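Long-range contacts in fructosyl amine:oxygen oxidoreductase (Neosartorya fumigata, PDB 4WCT), which probably oxidises fructosyl amines (Amadori products) with molecular oxygen, using bound FAD, and so removes the sugar from glycated amines: residues R253-T258 against E301-C306; P322-I328 against F354-W359. One frame throughout, in Å; residues are numbered along the deposited sequence.

How the contacts relate
Both contacts belong to one mixed sheet, in which strands 253-263 and 352-362 are antiparallel neighbours. Contact 1 lies on one flank of this strand pair and joins 253-258 to 301-306. Contact 2 adds the 322-328 loop to 354-359. Their centres are about 11 Å apart. They meet directly where Trp-257 N lies 2.9 Å from Cys-358 O, a probable backbone hydrogen bond. Beside it, Ala-256 CB packs at 3.6 Å from Trp-359 CD2. Each contact brings one residue to the FAD pocket: Trp-257, whose side chain is about 4 Å from the cofactor at nearest atoms, and Cys-358, whose SG is modelled unusually close to the flavin methyl C8M.

Contact 1: residues R253-T258 against E301-C306; sequences RPTAWT and EHPGYC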
ATOM      1  N   ARG A 253     -12.082   2.396  -4.662  1.00  8.93           N
ATOM      2  CA  ARG A 253     -11.726   2.343  -6.067  1.00  8.02           C
ATOM      3  C   ARG A 253     -10.492   1.483  -6.230  1.00  7.21           C
ATOM      4  O   ARG A 253      -9.400   1.942  -5.951  1.00  8.55           O
ATOM      5  CB  ARG A 253     -11.445   3.735  -6.623  1.00  7.31           C
ATOM      6  CG  ARG A 253     -11.149   3.718  -8.089  1.00  8.07           C
ATOM      7  CD  ARG A 253     -10.724   5.070  -8.654  1.00  7.75           C
ATOM      8  NE  ARG A 253      -9.419   5.472  -8.147  1.00  9.15           N
ATOM      9  CZ  ARG A 253      -8.896   6.680  -8.320  1.00  9.24           C
ATOM     10  NH1 ARG A 253      -9.534   7.591  -9.072  1.00  8.17           N
ATOM     11  NH2 ARG A 253      -7.750   6.973  -7.727  1.00  8.57           N
ATOM     12  N   PRO A 254     -10.656   0.241  -6.710  1.00  7.14           N
ATOM     13  CA  PRO A 254      -9.461  -0.537  -6.986  1.00  7.54           C
ATOM     14  C   PRO A 254      -8.634   0.115  -8.090  1.00  7.46           C
ATOM     15  O   PRO A 254      -9.152   0.406  -9.160  1.00  9.18           O
ATOM     16  CB  PRO A 254     -10.007  -1.898  -7.427  1.00  8.20           C
ATOM     17  CG  PRO A 254     -11.351  -1.989  -6.763  1.00  8.32           C
ATOM     18  CD  PRO A 254     -11.880  -0.578  -6.788  1.00  8.83           C
ATOM     19  N   THR A 255      -7.352   0.313  -7.826  1.00  7.58           N
ATOM     20  CA  THR A 255      -6.484   1.120  -8.686  1.00  8.49           C
ATOM     21  C   THR A 255      -5.086   0.515  -8.656  1.00  8.17           C
ATOM     22  O   THR A 255      -4.662   0.014  -7.617  1.00  7.88           O
ATOM     23  CB  THR A 255      -6.428   2.597  -8.205  1.00  7.67           C
ATOM     24  OG1 THR A 255      -7.731   3.081  -7.893  1.00  8.94           O
ATOM     25  CG2 THR A 255      -5.780   3.523  -9.223  1.00  9.14           C
ATOM     26  N   ALA A 256      -4.426   0.503  -9.821  1.00  7.77           N
ATOM     27  CA  ALA A 256      -3.116  -0.135  -9.981  1.00  7.71           C
ATOM     28  C   ALA A 256      -1.999   0.836 -10.279  1.00  7.81           C
ATOM     29  O   ALA A 256      -2.155   1.778 -11.065  1.00  8.68           O
ATOM     30  CB  ALA A 256      -3.166  -1.188 -11.054  1.00  8.00           C
ATOM     31  N   TRP A 257      -0.840   0.549  -9.681  1.00  7.17           N
ATOM     32  CA  TRP A 257       0.399   1.161 -10.055  1.00  7.53           C
ATOM     33  C   TRP A 257       1.407   0.148 -10.549  1.00  8.98           C
ATOM     34  O   TRP A 257       1.092  -1.040 -10.663  1.00  8.15           O
ATOM     35  CB  TRP A 257       0.900   1.928  -8.843  1.00  7.09           C
ATOM     36  CG  TRP A 257       0.080   3.158  -8.658  1.00  7.44           C
ATOM     37  CD1 TRP A 257       0.298   4.382  -9.247  1.00  7.70           C
ATOM     38  CD2 TRP A 257      -1.154   3.264  -7.952  1.00  8.33           C
ATOM     39  NE1 TRP A 257      -0.734   5.238  -8.951  1.00  8.75           N
ATOM     40  CE2 TRP A 257      -1.643   4.586  -8.153  1.00  8.80           C
ATOM     41  CE3 TRP A 257      -1.850   2.418  -7.090  1.00  9.50           C
ATOM     42  CZ2 TRP A 257      -2.859   5.026  -7.600  1.00  9.54           C
ATOM     43  CZ3 TRP A 257      -3.086   2.843  -6.581  1.00 10.66           C
ATOM     44  CH2 TRP A 257      -3.576   4.138  -6.846  1.00  8.95           C
ATOM     45  N   THR A 258       2.519   0.655 -11.069  1.00  9.15           N
ATOM     46  CA  THR A 258       3.409  -0.113 -11.914  1.00  7.56           C
ATOM     47  C   THR A 258       4.835  -0.055 -11.356  1.00  7.73           C
ATOM     48  O   THR A 258       5.277   0.983 -10.834  1.00  9.31           O
ATOM     49  CB  THR A 258       3.400   0.466 -13.352  1.00  9.30           C
ATOM     50  OG1 THR A 258       3.366   1.902 -13.277  1.00  8.71           O
ATOM     51  CG2 THR A 258       2.168  -0.024 -14.087  1.00  8.84           C
ATOM     52  N   GLU A 301       5.513   7.283 -11.401  1.00  8.84           N
ATOM     53  CA  GLU A 301       4.386   7.870 -10.722  1.00 10.82           C
ATOM     54  C   GLU A 301       3.372   8.396 -11.712  1.00  8.53           C
ATOM     55  O   GLU A 301       3.699   8.939 -12.767  1.00 10.36           O
ATOM     56  CB  GLU A 301       4.841   8.953  -9.750  1.00 12.09           C
ATOM     57  CG  GLU A 301       3.728   9.631  -8.945  1.00 13.78           C
ATOM     58  CD  GLU A 301       2.975   8.730  -7.941  1.00 21.27           C
ATOM     59  OE1 GLU A 301       2.869   7.510  -8.158  1.00 24.96           O
ATOM     60  OE2 GLU A 301       2.153   9.294  -7.166  1.00 21.27           O
ATOM     61  N   HIS A 302       2.104   8.183 -11.369  1.00  9.01           N
ATOM     62  CA  HIS A 302       0.959   8.590 -12.206  1.00  8.02           C
ATOM     63  C   HIS A 302      -0.290   8.386 -11.354  1.00  8.32           C
ATOM     64  O   HIS A 302      -0.229   7.784 -10.261  1.00  8.76           O
ATOM     65  CB  HIS A 302       0.870   7.770 -13.512  1.00  7.80           C
ATOM     66  CG  HIS A 302       0.902   6.276 -13.316  1.00  8.99           C
ATOM     67  ND1 HIS A 302      -0.174   5.575 -12.831  1.00  9.43           N
ATOM     68  CD2 HIS A 302       1.892   5.364 -13.485  1.00  7.95           C
ATOM     69  CE1 HIS A 302       0.143   4.301 -12.694  1.00 10.00           C
ATOM     70  NE2 HIS A 302       1.394   4.141 -13.094  1.00  8.82           N
ATOM     71  N   PRO A 303      -1.436   8.876 -11.825  1.00  7.61           N
ATOM     72  CA  PRO A 303      -2.591   8.773 -10.943  1.00  7.88           C
ATOM     73  C   PRO A 303      -3.208   7.390 -10.778  1.00  7.79           C
ATOM     74  O   PRO A 303      -4.048   7.205  -9.885  1.00  8.74           O
ATOM     75  CB  PRO A 303      -3.595   9.767 -11.546  1.00  9.58           C
ATOM     76  CG  PRO A 303      -2.745  10.722 -12.321  1.00  8.71           C
ATOM     77  CD  PRO A 303      -1.637   9.889 -12.885  1.00  7.88           C
ATOM     78  N   GLY A 304      -2.752   6.428 -11.585  1.00  7.46           N
ATOM     79  CA  GLY A 304      -3.217   5.061 -11.461  1.00  8.36           C
ATOM     80  C   GLY A 304      -3.951   4.555 -12.682  1.00  8.01           C
ATOM     81  O   GLY A 304      -4.464   5.349 -13.516  1.00  8.54           O
ATOM     82  N   TYR A 305      -3.906   3.238 -12.848  1.00  8.61           N
ATOM     83  CA  TYR A 305      -4.740   2.523 -13.792  1.00  7.31           C
ATOM     84  C   TYR A 305      -5.928   1.861 -13.080  1.00  8.43           C
ATOM     85  O   TYR A 305      -5.785   1.158 -12.062  1.00  8.45           O
ATOM     86  CB  TYR A 305      -3.928   1.407 -14.449  1.00  8.51           C
ATOM     87  CG  TYR A 305      -2.839   1.840 -15.388  1.00  8.20           C
ATOM     88  CD1 TYR A 305      -3.089   1.997 -16.745  1.00  8.81           C
ATOM     89  CD2 TYR A 305      -1.537   1.991 -14.934  1.00 10.52           C
ATOM     90  CE1 TYR A 305      -2.063   2.293 -17.632  1.00 10.36           C
ATOM     91  CE2 TYR A 305      -0.523   2.348 -15.794  1.00  8.92           C
ATOM     92  CZ  TYR A 305      -0.799   2.522 -17.138  1.00  9.69           C
ATOM     93  OH  TYR A 305       0.238   2.853 -18.001  1.00  9.99           O
ATOM     94  N   CYS A 306      -7.110   2.039 -13.628  1.00  8.83           N
ATOM     95  CA  CYS A 306      -8.237   1.201 -13.242  1.00  9.49           C
ATOM     96  C   CYS A 306      -8.554   0.247 -14.383  1.00 11.17           C
ATOM     97  O   CYS A 306      -7.938   0.296 -15.461  1.00 12.47           O
ATOM     98  CB  CYS A 306      -9.457   2.078 -12.909  1.00  9.36           C
ATOM     99  SG  CYS A 306      -9.262   3.181 -11.515  1.00 11.17           S
TER
HETATM  100  O   HOH W   1      -5.410   8.778  -8.131  1.00  7.45           O
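Glu-301 touches the contact lightly, its OE1 lying near CD1 of Trp-257. His-302 does much more. Its CG sits between the backbone N and the carbonyl carbon (chi1 52°), which turns the ring toward the 253-258 strand. NE2 then donates to Thr-258 OG1 at 3.0 Å, and the hydroxyl lies in the imidazole plane. Asp-300 also bonds that hydroxyl. The imidazole is nearly parallel to the five-membered ring of Trp-257 (planes 15° apart) but slid aside, so the two barely overlap. The His-302 carbonyl takes the indole N-H: NE1 to O is 2.9 Å, with O in the indole plane but NE1 above the carbonyl plane. Pro-303 O lies 3.4 Å from Trp-257 CZ2. A water joins the same oxygen to Arg-253 NH2, which also has a salt bridge to Asp-362, while NH1 bonds the carbonyl of Ala-430. Gly-304 lays its CA over one face of the indole, offset toward the rim. Tyr-305 pairs with Ala-256 in both directions, Ala-256 N to Tyr-305 O at 2.7 Å and Tyr-305 N to Ala-256 O at 2.9 Å. The phenol ring touches Thr-258 CG2 with CE2, and its OH bonds Glu-331 and Arg-335. Cys-306 puts SG 3.7 Å from Arg-253 CD and 3.6 Å from Pro-254 O. Ala-256 and Tyr-305 thus form an antiparallel hydrogen-bonded pair in the large mixed sheet, and the turn before it lines the indole of Trp-257, a residue of the FAD pocket.

Contact 2: residues P322-I328 against F354-W359; sequences PFAKHQI and FARICW. With FAD (flavin-adenine dinucleotide), chain C.
Lys-325 and Ile-357 join the two backbones: the 322-328 loop runs against the direction of strand 354-359, and Ile-357 N donates to Lys-325 O at 3.1 Å. A water also links Lys-325 N to Ile-357 O. Pro-322 sets CA over the centre of the six-membered ring of the Trp-359 indole, 3.6 Å from its centroid, a CH-pi contact. The indole NE1 donates to Phe-323 O at 2.8 Å; the bond is bent (136°), and O is tilted out of the ring plane. Ile-357 CG1 lies between the backbone N and the carbonyl carbon (chi1 66°) and the chain then runs straight on, carrying CD1 over a face of the Phe-323 ring, 4.1 Å from its centroid.

The loop leads from strand 318-320 to helix 330-343 and covers the sheet strand that carries Cys-358. Cys-358 points away from the loop to the flavin. Its SG is modelled 2.2 Å from C8M of FAD, closer than unlinked atoms normally come. This is consistent with the cysteinyl flavin link of related amine oxidases, though the distance is doubtful.

Phe-354 sets its edge against a face of His-326, a T-shaped pair with planes at 80°. Arg-356 lies alongside His-326: Arg-356 CD is 4.1 Å from His-326 CD2, while Arg-356 NH2 reaches on to Ala-65 O and Asn-68 O. Ile-328 packs CG2 against Ala-355 CB at 4.0 Å.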
ATOM      1  N   PRO A 322      -9.675  -5.693 -10.377  1.00 10.08           N
ATOM      2  CA  PRO A 322      -8.276  -6.099 -10.540  1.00 10.52           C
ATOM      3  C   PRO A 322      -8.085  -7.350 -11.347  1.00 11.36           C
ATOM      4  O   PRO A 322      -8.946  -8.238 -11.353  1.00 12.46           O
ATOM      5  CB  PRO A 322      -7.796  -6.337  -9.099  1.00 10.46           C
ATOM      6  CG  PRO A 322      -8.747  -5.563  -8.242  1.00 11.99           C
ATOM      7  CD  PRO A 322     -10.072  -5.598  -8.965  1.00 11.02           C
ATOM      8  N   PHE A 323      -6.896  -7.466 -11.926  1.00  9.18           N
ATOM      9  CA  PHE A 323      -6.362  -8.699 -12.453  1.00  9.62           C
ATOM     10  C   PHE A 323      -4.848  -8.704 -12.232  1.00 10.19           C
ATOM     11  O   PHE A 323      -4.225  -7.640 -12.143  1.00 10.40           O
ATOM     12  CB  PHE A 323      -6.660  -8.833 -13.943  1.00 10.54           C
ATOM     13  CG  PHE A 323      -6.028  -7.768 -14.789  1.00 10.12           C
ATOM     14  CD1 PHE A 323      -6.653  -6.557 -15.007  1.00 12.27           C
ATOM     15  CD2 PHE A 323      -4.817  -7.981 -15.373  1.00 11.36           C
ATOM     16  CE1 PHE A 323      -6.089  -5.614 -15.857  1.00 12.03           C
ATOM     17  CE2 PHE A 323      -4.225  -7.036 -16.185  1.00 12.53           C
ATOM     18  CZ  PHE A 323      -4.837  -5.814 -16.378  1.00 12.58           C
ATOM     19  N   ALA A 324      -4.255  -9.887 -12.194  1.00  8.70           N
ATOM     20  CA  ALA A 324      -2.801  -9.982 -11.924  1.00  9.65           C
ATOM     21  C   ALA A 324      -2.006 -10.040 -13.213  1.00 10.58           C
ATOM     22  O   ALA A 324      -2.455 -10.640 -14.213  1.00 10.78           O
ATOM     23  CB  ALA A 324      -2.539 -11.227 -11.086  1.00 11.05           C
ATOM     24  N   LYS A 325      -0.833  -9.389 -13.235  1.00  8.35           N
ATOM     25  CA  LYS A 325       0.068  -9.497 -14.373  1.00  9.08           C
ATOM     26  C   LYS A 325       1.485  -9.124 -13.976  1.00  9.12           C
ATOM     27  O   LYS A 325       1.700  -8.058 -13.361  1.00  9.73           O
ATOM     28  CB  LYS A 325      -0.390  -8.597 -15.525  1.00 10.87           C
ATOM     29  CG  LYS A 325       0.231  -8.946 -16.858  1.00 13.42           C
ATOM     30  CD  LYS A 325      -0.608  -8.433 -18.012  1.00 14.83           C
ATOM     31  CE  LYS A 325       0.075  -8.667 -19.339  1.00 19.46           C
ATOM     32  NZ  LYS A 325      -0.197 -10.002 -19.909  1.00 30.79           N
ATOM     33  N   HIS A 326       2.425 -10.018 -14.313  1.00  9.42           N
ATOM     34  CA  HIS A 326       3.850  -9.789 -14.153  1.00  9.92           C
ATOM     35  C   HIS A 326       4.494  -9.171 -15.394  1.00 11.20           C
ATOM     36  O   HIS A 326       5.460  -9.699 -15.946  1.00 10.39           O
ATOM     37  CB  HIS A 326       4.548 -11.071 -13.762  1.00 11.00           C
ATOM     38  CG  HIS A 326       4.328 -11.435 -12.332  1.00 14.55           C
ATOM     39  ND1 HIS A 326       5.108 -12.373 -11.687  1.00 14.60           N
ATOM     40  CD2 HIS A 326       3.622 -10.805 -11.362  1.00 14.24           C
ATOM     41  CE1 HIS A 326       4.794 -12.383 -10.399  1.00 16.25           C
ATOM     42  NE2 HIS A 326       3.836 -11.495 -10.197  1.00 14.58           N
ATOM     43  N   GLN A 327       3.819  -8.157 -15.907  1.00  9.51           N
ATOM     44  CA  GLN A 327       4.381  -7.213 -16.888  1.00  9.39           C
ATOM     45  C   GLN A 327       3.793  -5.850 -16.551  1.00  8.90           C
ATOM     46  O   GLN A 327       2.872  -5.761 -15.749  1.00  8.77           O
ATOM     47  CB  GLN A 327       3.956  -7.589 -18.330  1.00  9.52           C
ATOM     48  CG  GLN A 327       4.342  -8.981 -18.844  1.00 10.75           C
ATOM     49  CD  GLN A 327       5.823  -9.279 -18.908  1.00 10.78           C
ATOM     50  OE1 GLN A 327       6.678  -8.395 -18.831  1.00 10.30           O
ATOM     51  NE2 GLN A 327       6.139 -10.574 -19.093  1.00 13.12           N
ATOM     52  N   ILE A 328       4.276  -4.792 -17.206  1.00  8.69           N
ATOM     53  CA  ILE A 328       3.665  -3.475 -17.099  1.00  8.27           C
ATOM     54  C   ILE A 328       3.452  -2.899 -18.488  1.00  8.61           C
ATOM     55  O   ILE A 328       4.070  -3.389 -19.463  1.00  9.25           O
ATOM     56  CB  ILE A 328       4.497  -2.467 -16.245  1.00  8.70           C
ATOM     57  CG1 ILE A 328       5.875  -2.216 -16.866  1.00  9.27           C
ATOM     58  CG2 ILE A 328       4.552  -2.959 -14.787  1.00  8.92           C
ATOM     59  CD1 ILE A 328       6.731  -1.247 -16.072  1.00 10.26           C
ATOM     60  N   PHE A 354      12.319  -7.763 -14.169  1.00 10.44           N
ATOM     61  CA  PHE A 354      11.005  -8.090 -13.571  1.00  8.95           C
ATOM     62  C   PHE A 354      10.130  -6.862 -13.712  1.00 10.29           C
ATOM     63  O   PHE A 354      10.631  -5.747 -13.649  1.00  9.86           O
ATOM     64  CB  PHE A 354      11.142  -8.427 -12.107  1.00  9.83           C
ATOM     65  CG  PHE A 354       9.842  -8.818 -11.443  1.00 10.14           C
ATOM     66  CD1 PHE A 354       9.210 -10.005 -11.770  1.00 13.28           C
ATOM     67  CD2 PHE A 354       9.248  -7.978 -10.512  1.00  9.91           C
ATOM     68  CE1 PHE A 354       7.997 -10.356 -11.163  1.00 13.95           C
ATOM     69  CE2 PHE A 354       8.032  -8.297  -9.946  1.00 12.07           C
ATOM     70  CZ  PHE A 354       7.406  -9.481 -10.266  1.00 13.26           C
ATOM     71  N   ALA A 355       8.818  -7.063 -13.826  1.00  9.09           N
ATOM     72  CA  ALA A 355       7.890  -5.957 -13.723  1.00  8.98           C
ATOM     73  C   ALA A 355       6.505  -6.498 -13.372  1.00  8.82           C
ATOM     74  O   ALA A 355       6.175  -7.648 -13.711  1.00  9.28           O
ATOM     75  CB  ALA A 355       7.834  -5.170 -15.032  1.00  9.85           C
ATOM     76  N   ARG A 356       5.707  -5.702 -12.665  1.00  7.82           N
ATOM     77  CA  ARG A 356       4.337  -6.091 -12.407  1.00  8.53           C
ATOM     78  C   ARG A 356       3.436  -4.892 -12.183  1.00  8.85           C
ATOM     79  O   ARG A 356       3.878  -3.807 -11.714  1.00  8.10           O
ATOM     80  CB  ARG A 356       4.220  -7.089 -11.237  1.00  8.18           C
ATOM     81  CG  ARG A 356       4.237  -6.528  -9.832  1.00  9.28           C
ATOM     82  CD  ARG A 356       4.109  -7.658  -8.839  1.00 11.26           C
ATOM     83  NE  ARG A 356       4.009  -7.236  -7.433  1.00 10.38           N
ATOM     84  CZ  ARG A 356       2.866  -7.089  -6.753  1.00 11.38           C
ATOM     85  NH1 ARG A 356       1.679  -7.123  -7.337  1.00 11.44           N
ATOM     86  NH2 ARG A 356       2.921  -6.930  -5.453  1.00 13.97           N
ATOM     87  N   ILE A 357       2.142  -5.148 -12.336  1.00  7.60           N
ATOM     88  CA  ILE A 357       1.139  -4.264 -11.804  1.00  8.15           C
ATOM     89  C   ILE A 357       0.802  -4.662 -10.360  1.00  8.09           C
ATOM     90  O   ILE A 357       0.940  -5.817  -9.980  1.00  7.67           O
ATOM     91  CB  ILE A 357      -0.101  -4.175 -12.688  1.00  8.08           C
ATOM     92  CG1 ILE A 357      -0.868  -5.495 -12.761  1.00  8.31           C
ATOM     93  CG2 ILE A 357       0.320  -3.670 -14.078  1.00  8.98           C
ATOM     94  CD1 ILE A 357      -2.121  -5.430 -13.612  1.00  9.75           C
ATOM     95  N   CYS A 358       0.372  -3.678  -9.581  1.00  7.42           N
ATOM     96  CA  CYS A 358       0.185  -3.844  -8.140  1.00  9.30           C
ATOM     97  C   CYS A 358      -1.086  -3.067  -7.789  1.00  8.36           C
ATOM     98  O   CYS A 358      -1.191  -1.877  -8.121  1.00 10.05           O
ATOM     99  CB  CYS A 358       1.431  -3.261  -7.454  1.00  9.25           C
ATOM    100  SG  CYS A 358       1.377  -3.006  -5.678  1.00 13.32           S
ATOM    101  N   TRP A 359      -2.014  -3.692  -7.066  1.00  7.34           N
ATOM    102  CA  TRP A 359      -3.314  -3.111  -6.827  1.00  7.55           C
ATOM    103  C   TRP A 359      -3.488  -2.675  -5.386  1.00  8.28           C
ATOM    104  O   TRP A 359      -3.210  -3.449  -4.454  1.00  9.74           O
ATOM    105  CB  TRP A 359      -4.412  -4.131  -7.152  1.00  7.91           C
ATOM    106  CG  TRP A 359      -4.506  -4.382  -8.638  1.00  8.85           C
ATOM    107  CD1 TRP A 359      -3.831  -5.318  -9.369  1.00  9.33           C
ATOM    108  CD2 TRP A 359      -5.349  -3.679  -9.563  1.00  7.78           C
ATOM    109  NE1 TRP A 359      -4.204  -5.249 -10.677  1.00  8.96           N
ATOM    110  CE2 TRP A 359      -5.158  -4.279 -10.835  1.00  7.79           C
ATOM    111  CE3 TRP A 359      -6.306  -2.691  -9.425  1.00  8.19           C
ATOM    112  CZ2 TRP A 359      -5.838  -3.845 -11.983  1.00  9.03           C
ATOM    113  CZ3 TRP A 359      -6.975  -2.250 -10.569  1.00  7.96           C
ATOM    114  CH2 TRP A 359      -6.725  -2.810 -11.826  1.00  9.03           C
TER
HETATM  115  PA  FAD C 500      -2.756  -6.456   0.265  1.00  7.84           P
HETATM  116  O1A FAD C 500      -1.395  -6.327   0.886  1.00  7.95           O
HETATM  117  O2A FAD C 500      -2.932  -6.348  -1.217  1.00  8.24           O
HETATM  118  O5B FAD C 500      -3.331  -7.832   0.759  1.00  7.42           O
HETATM  119  C5B FAD C 500      -4.633  -8.258   0.330  1.00  8.02           C
HETATM  120  C4B FAD C 500      -4.703  -9.773   0.488  1.00  8.76           C
HETATM  121  O4B FAD C 500      -6.083 -10.212   0.274  1.00  9.41           O
HETATM  122  C3B FAD C 500      -3.830 -10.547  -0.494  1.00  8.36           C
HETATM  123  O3B FAD C 500      -2.926 -11.444   0.172  1.00  9.11           O
HETATM  124  C2B FAD C 500      -4.841 -11.312  -1.353  1.00  8.78           C
HETATM  125  O2B FAD C 500      -4.376 -12.546  -1.896  1.00  9.25           O
HETATM  126  C1B FAD C 500      -6.029 -11.446  -0.399  1.00  8.19           C
HETATM  127  N9A FAD C 500      -7.300 -11.658  -1.126  1.00  9.37           N
HETATM  128  C8A FAD C 500      -7.681 -11.118  -2.298  1.00  9.84           C
HETATM  129  N7A FAD C 500      -8.886 -11.603  -2.674  1.00  9.02           N
HETATM  130  C5A FAD C 500      -9.301 -12.402  -1.658  1.00  8.42           C
HETATM  131  C6A FAD C 500     -10.451 -13.272  -1.439  1.00  8.17           C
HETATM  132  N6A FAD C 500     -11.444 -13.335  -2.343  1.00  8.62           N
HETATM  133  N1A FAD C 500     -10.449 -14.019  -0.315  1.00  8.53           N
HETATM  134  C2A FAD C 500      -9.487 -13.964   0.615  1.00  9.08           C
HETATM  135  N3A FAD C 500      -8.383 -13.215   0.454  1.00  8.95           N
HETATM  136  C4A FAD C 500      -8.261 -12.443  -0.653  1.00  8.52           C
HETATM  137  N1  FAD C 500       2.263   1.968   0.723  1.00  8.32           N
HETATM  138  C2  FAD C 500       3.195   2.571   1.541  1.00  8.89           C
HETATM  139  O2  FAD C 500       2.917   2.677   2.734  1.00  8.36           O
HETATM  140  N3  FAD C 500       4.401   2.922   1.086  1.00  7.47           N
HETATM  141  C4  FAD C 500       4.722   2.843  -0.222  1.00  7.08           C
HETATM  142  O4  FAD C 500       5.842   3.177  -0.698  1.00  8.88           O
HETATM  143  C4X FAD C 500       3.776   2.243  -1.147  1.00  7.48           C
HETATM  144  N5  FAD C 500       4.070   2.123  -2.469  1.00  9.19           N
HETATM  145  C5X FAD C 500       3.264   1.336  -3.245  1.00  9.76           C
HETATM  146  C6  FAD C 500       3.637   0.986  -4.539  1.00  8.71           C
HETATM  147  C7  FAD C 500       2.763   0.280  -5.345  1.00  8.32           C
HETATM  148  C7M FAD C 500       3.214  -0.142  -6.697  1.00  8.65           C
HETATM  149  C8  FAD C 500       1.471  -0.156  -4.799  1.00  9.90           C
HETATM  150  C8M FAD C 500       0.508  -0.957  -5.596  1.00  9.29           C
HETATM  151  C9  FAD C 500       1.137   0.093  -3.491  1.00  8.56           C
HETATM  152  C9A FAD C 500       1.961   0.871  -2.705  1.00  9.08           C
HETATM  153  N10 FAD C 500       1.582   1.208  -1.403  1.00  7.40           N
HETATM  154  C10 FAD C 500       2.528   1.814  -0.574  1.00  7.50           C
HETATM  155  C1' FAD C 500       0.303   0.871  -0.794  1.00  7.28           C
HETATM  156  C2' FAD C 500       0.352  -0.411   0.022  1.00  6.77           C
HETATM  157  O2' FAD C 500       1.000  -1.389  -0.778  1.00  7.83           O
HETATM  158  C3' FAD C 500      -1.086  -0.835   0.350  1.00  6.94           C
HETATM  159  O3' FAD C 500      -1.826   0.289   0.851  1.00  7.61           O
HETATM  160  C4' FAD C 500      -1.123  -1.985   1.360  1.00  7.18           C
HETATM  161  O4' FAD C 500      -0.152  -2.967   1.000  1.00  8.43           O
HETATM  162  C5' FAD C 500      -2.512  -2.609   1.307  1.00  7.16           C
HETATM  163  O5' FAD C 500      -2.578  -3.653   2.277  1.00  7.03           O
HETATM  164  P   FAD C 500      -3.846  -4.640   2.288  1.00  7.80           P
HETATM  165  O1P FAD C 500      -3.617  -5.662   3.379  1.00  8.31           O
HETATM  166  O2P FAD C 500      -5.079  -3.769   2.289  1.00  7.92           O
HETATM  167  O3P FAD C 500      -3.752  -5.368   0.861  1.00  6.52           O
HETATM  168  O   HOH W   2      -0.140  -8.333 -10.626  1.00  7.64           O
HETATM  169  O   HOH W   3       8.250  -9.702 -15.084  1.00 11.25           O